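Local structure of tumor necrosis factor ligand superfamily member 9 (Mus musculus, 6MKB) at residues G81-V86 and V103-C108. The protein is a TNF-family cytokine that binds the receptor TNFRSF9 (4-1BB) and induces proliferation of activated peripheral blood T-cells. Residues are numbered along the deposited sequence; the frame is centred on the assembly and turned at random.
Sequences GWVSLV and VELFPC. With NAG (2-acetamido-2-deoxy-beta-D-glucopyranose), chain F; SO4 (sulfate ion), chain L.
Gly81 and Leu105 form an antiparallel hydrogen-bonded pair. Gly81 N donates to Leu105 O at 3.0 Å, and Leu105 N returns a bond to Gly81 O at 2.7 Å. Val83 and Val103 repeat the exchange: Val83 N reaches Val103 O at 2.9 Å, and Val103 N reaches Val83 O at 2.7 Å. Between them lies the non-hydrogen-bonded pair Trp82 and Glu104. Here Val103 O also receives a CA-H...O contact from Trp82 CA at 3.2 Å. The backbone of Trp82 instead bonds Tyr138 on strand 129-140. With CG between the backbone N and carbonyl carbon (chi1 54°), the Trp82 indole leads away from 103-108 toward the glycan. Its NE1 donates to O7 of the NAG acetamide at 2.9 Å, and the acetamide lies at the indole edge. Beyond the strand, Cys108 N donates to O2 of a sulfate ion, probably from the crystallisation liquor, at 2.8 Å, while Cys108 SG forms a disulfide with Cys108 of the second subunit. On the other face from Trp82, Val83 and Val103 pack on Leu68 and Leu66 of strand 58-70, respectively. Strand 80-90 lies between strands 100-105 and 129-140 in one sheet of the TNF-homology jelly roll.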
loop_
_atom_site.group_PDB
_atom_site.type_symbol
_atom_site.label_atom_id
_atom_site.label_comp_id
_atom_site.label_asym_id
_atom_site.label_seq_id
_atom_site.Cartn_x
_atom_site.Cartn_y
_atom_site.Cartn_z
ATOM N N GLY B 81 3.608 -14.999 16.069
ATOM C CA GLY B 81 4.706 -14.051 16.113
ATOM C C GLY B 81 4.481 -12.915 15.140
ATOM O O GLY B 81 3.409 -12.310 15.122
ATOM N N TRP B 82 5.495 -12.610 14.316
ATOM C CA TRP B 82 5.413 -11.503 13.361
ATOM C C TRP B 82 6.374 -11.662 12.195
ATOM O O TRP B 82 7.401 -12.317 12.312
ATOM C CB TRP B 82 5.673 -10.152 14.071
ATOM C CG TRP B 82 6.957 -10.105 14.840
ATOM C CD1 TRP B 82 7.128 -10.361 16.172
ATOM C CD2 TRP B 82 8.256 -9.767 14.326
ATOM N NE1 TRP B 82 8.451 -10.204 16.521
ATOM C CE2 TRP B 82 9.168 -9.840 15.406
ATOM C CE3 TRP B 82 8.741 -9.415 13.053
ATOM C CZ2 TRP B 82 10.541 -9.604 15.247
ATOM C CZ3 TRP B 82 10.096 -9.153 12.904
ATOM C CH2 TRP B 82 10.983 -9.261 13.988
ATOM N N VAL B 83 6.021 -11.059 11.063
ATOM C CA VAL B 83 6.844 -11.035 9.849
ATOM C C VAL B 83 6.902 -9.584 9.378
ATOM O O VAL B 83 5.876 -8.903 9.325
ATOM C CB VAL B 83 6.375 -12.004 8.737
ATOM C CG1 VAL B 83 7.376 -12.023 7.576
ATOM C CG2 VAL B 83 6.169 -13.413 9.287
ATOM N N SER B 84 8.102 -9.120 9.042
ATOM C CA SER B 84 8.384 -7.762 8.631
ATOM C C SER B 84 9.170 -7.657 7.338
ATOM O O SER B 84 10.040 -8.486 7.070
ATOM C CB SER B 84 9.212 -7.097 9.716
ATOM O OG SER B 84 8.497 -6.066 10.359
ATOM N N LEU B 85 8.895 -6.587 6.564
ATOM C CA LEU B 85 9.658 -6.100 5.406
ATOM C C LEU B 85 10.219 -4.776 5.867
ATOM O O LEU B 85 9.442 -3.865 6.172
ATOM C CB LEU B 85 8.825 -5.950 4.128
ATOM C CG LEU B 85 8.373 -7.203 3.365
ATOM C CD1 LEU B 85 7.822 -6.798 2.027
ATOM C CD2 LEU B 85 9.508 -8.228 3.179
ATOM N N VAL B 86 11.540 -4.707 6.063
ATOM C CA VAL B 86 12.191 -3.513 6.597
ATOM C C VAL B 86 12.926 -2.785 5.484
ATOM O O VAL B 86 13.827 -3.357 4.884
ATOM C CB VAL B 86 13.145 -3.871 7.783
ATOM C CG1 VAL B 86 13.800 -2.622 8.363
ATOM C CG2 VAL B 86 12.420 -4.654 8.887
ATOM N N VAL B 103 3.477 -7.675 9.818
ATOM C CA VAL B 103 2.301 -8.550 9.894
ATOM C C VAL B 103 2.398 -9.315 11.216
ATOM O O VAL B 103 3.358 -10.039 11.449
ATOM C CB VAL B 103 2.177 -9.494 8.690
ATOM C CG1 VAL B 103 0.990 -10.441 8.847
ATOM C CG2 VAL B 103 2.091 -8.710 7.387
ATOM N N GLU B 104 1.427 -9.118 12.083
ATOM C CA GLU B 104 1.385 -9.787 13.385
ATOM C C GLU B 104 0.530 -11.030 13.260
ATOM O O GLU B 104 -0.577 -10.973 12.707
ATOM C CB GLU B 104 0.862 -8.836 14.469
ATOM C CG GLU B 104 1.982 -8.162 15.244
ATOM C CD GLU B 104 1.691 -6.832 15.895
ATOM O OE1 GLU B 104 0.631 -6.702 16.549
ATOM O OE2 GLU B 104 2.537 -5.921 15.764
ATOM N N LEU B 105 1.055 -12.170 13.717
ATOM C CA LEU B 105 0.311 -13.427 13.667
ATOM C C LEU B 105 -0.115 -13.806 15.084
ATOM O O LEU B 105 0.746 -14.060 15.904
ATOM C CB LEU B 105 1.148 -14.533 12.998
ATOM C CG LEU B 105 1.551 -14.336 11.531
ATOM C CD1 LEU B 105 2.636 -15.328 11.107
ATOM C CD2 LEU B 105 0.360 -14.492 10.610
ATOM N N PHE B 106 -1.437 -13.739 15.389
ATOM C CA PHE B 106 -2.059 -14.033 16.705
ATOM C C PHE B 106 -3.134 -15.088 16.570
ATOM O O PHE B 106 -3.898 -15.000 15.620
ATOM C CB PHE B 106 -2.755 -12.803 17.345
ATOM C CG PHE B 106 -1.981 -11.544 17.532
ATOM C CD1 PHE B 106 -1.095 -11.407 18.600
ATOM C CD2 PHE B 106 -2.242 -10.436 16.744
ATOM C CE1 PHE B 106 -0.401 -10.208 18.808
ATOM C CE2 PHE B 106 -1.574 -9.235 16.964
ATOM C CZ PHE B 106 -0.630 -9.140 17.972
ATOM N N PRO B 107 -3.355 -15.967 17.578
ATOM C CA PRO B 107 -4.411 -17.000 17.460
ATOM C C PRO B 107 -5.801 -16.481 17.070
ATOM O O PRO B 107 -6.552 -17.154 16.362
ATOM C CB PRO B 107 -4.445 -17.600 18.858
ATOM C CG PRO B 107 -3.033 -17.515 19.285
ATOM C CD PRO B 107 -2.540 -16.198 18.787
ATOM N N CYS B 108 -6.108 -15.275 17.525
ATOM C CA CYS B 108 -7.320 -14.521 17.296
ATOM C C CYS B 108 -7.691 -14.461 15.801
ATOM O O CYS B 108 -8.810 -14.801 15.424
ATOM C CB CYS B 108 -7.140 -13.112 17.861
ATOM S SG CYS B 108 -8.596 -12.064 17.698
HETATM C C1 NAG F . 13.701 -12.521 18.641
HETATM C C2 NAG F . 12.553 -11.907 19.448
HETATM C C3 NAG F . 12.647 -12.275 20.936
HETATM C C4 NAG F . 12.829 -13.779 21.159
HETATM C C5 NAG F . 13.995 -14.312 20.311
HETATM C C6 NAG F . 14.082 -15.837 20.348
HETATM C C7 NAG F . 11.449 -9.791 18.829
HETATM C C8 NAG F . 11.684 -8.324 18.607
HETATM N N2 NAG F . 12.521 -10.469 19.240
HETATM O O3 NAG F . 11.467 -11.843 21.624
HETATM O O4 NAG F . 13.041 -14.027 22.559
HETATM O O5 NAG F . 13.851 -13.918 18.940
HETATM O O6 NAG F . 14.936 -16.286 19.297
HETATM O O7 NAG F . 10.347 -10.294 18.654
HETATM S S SO4 L . -5.142 -13.546 20.978
HETATM O O1 SO4 L . -4.244 -12.441 21.404
HETATM O O2 SO4 L . -4.776 -14.007 19.636
HETATM O O3 SO4 L . -5.050 -14.678 21.926
HETATM O O4 SO4 L . -6.526 -13.037 20.992
#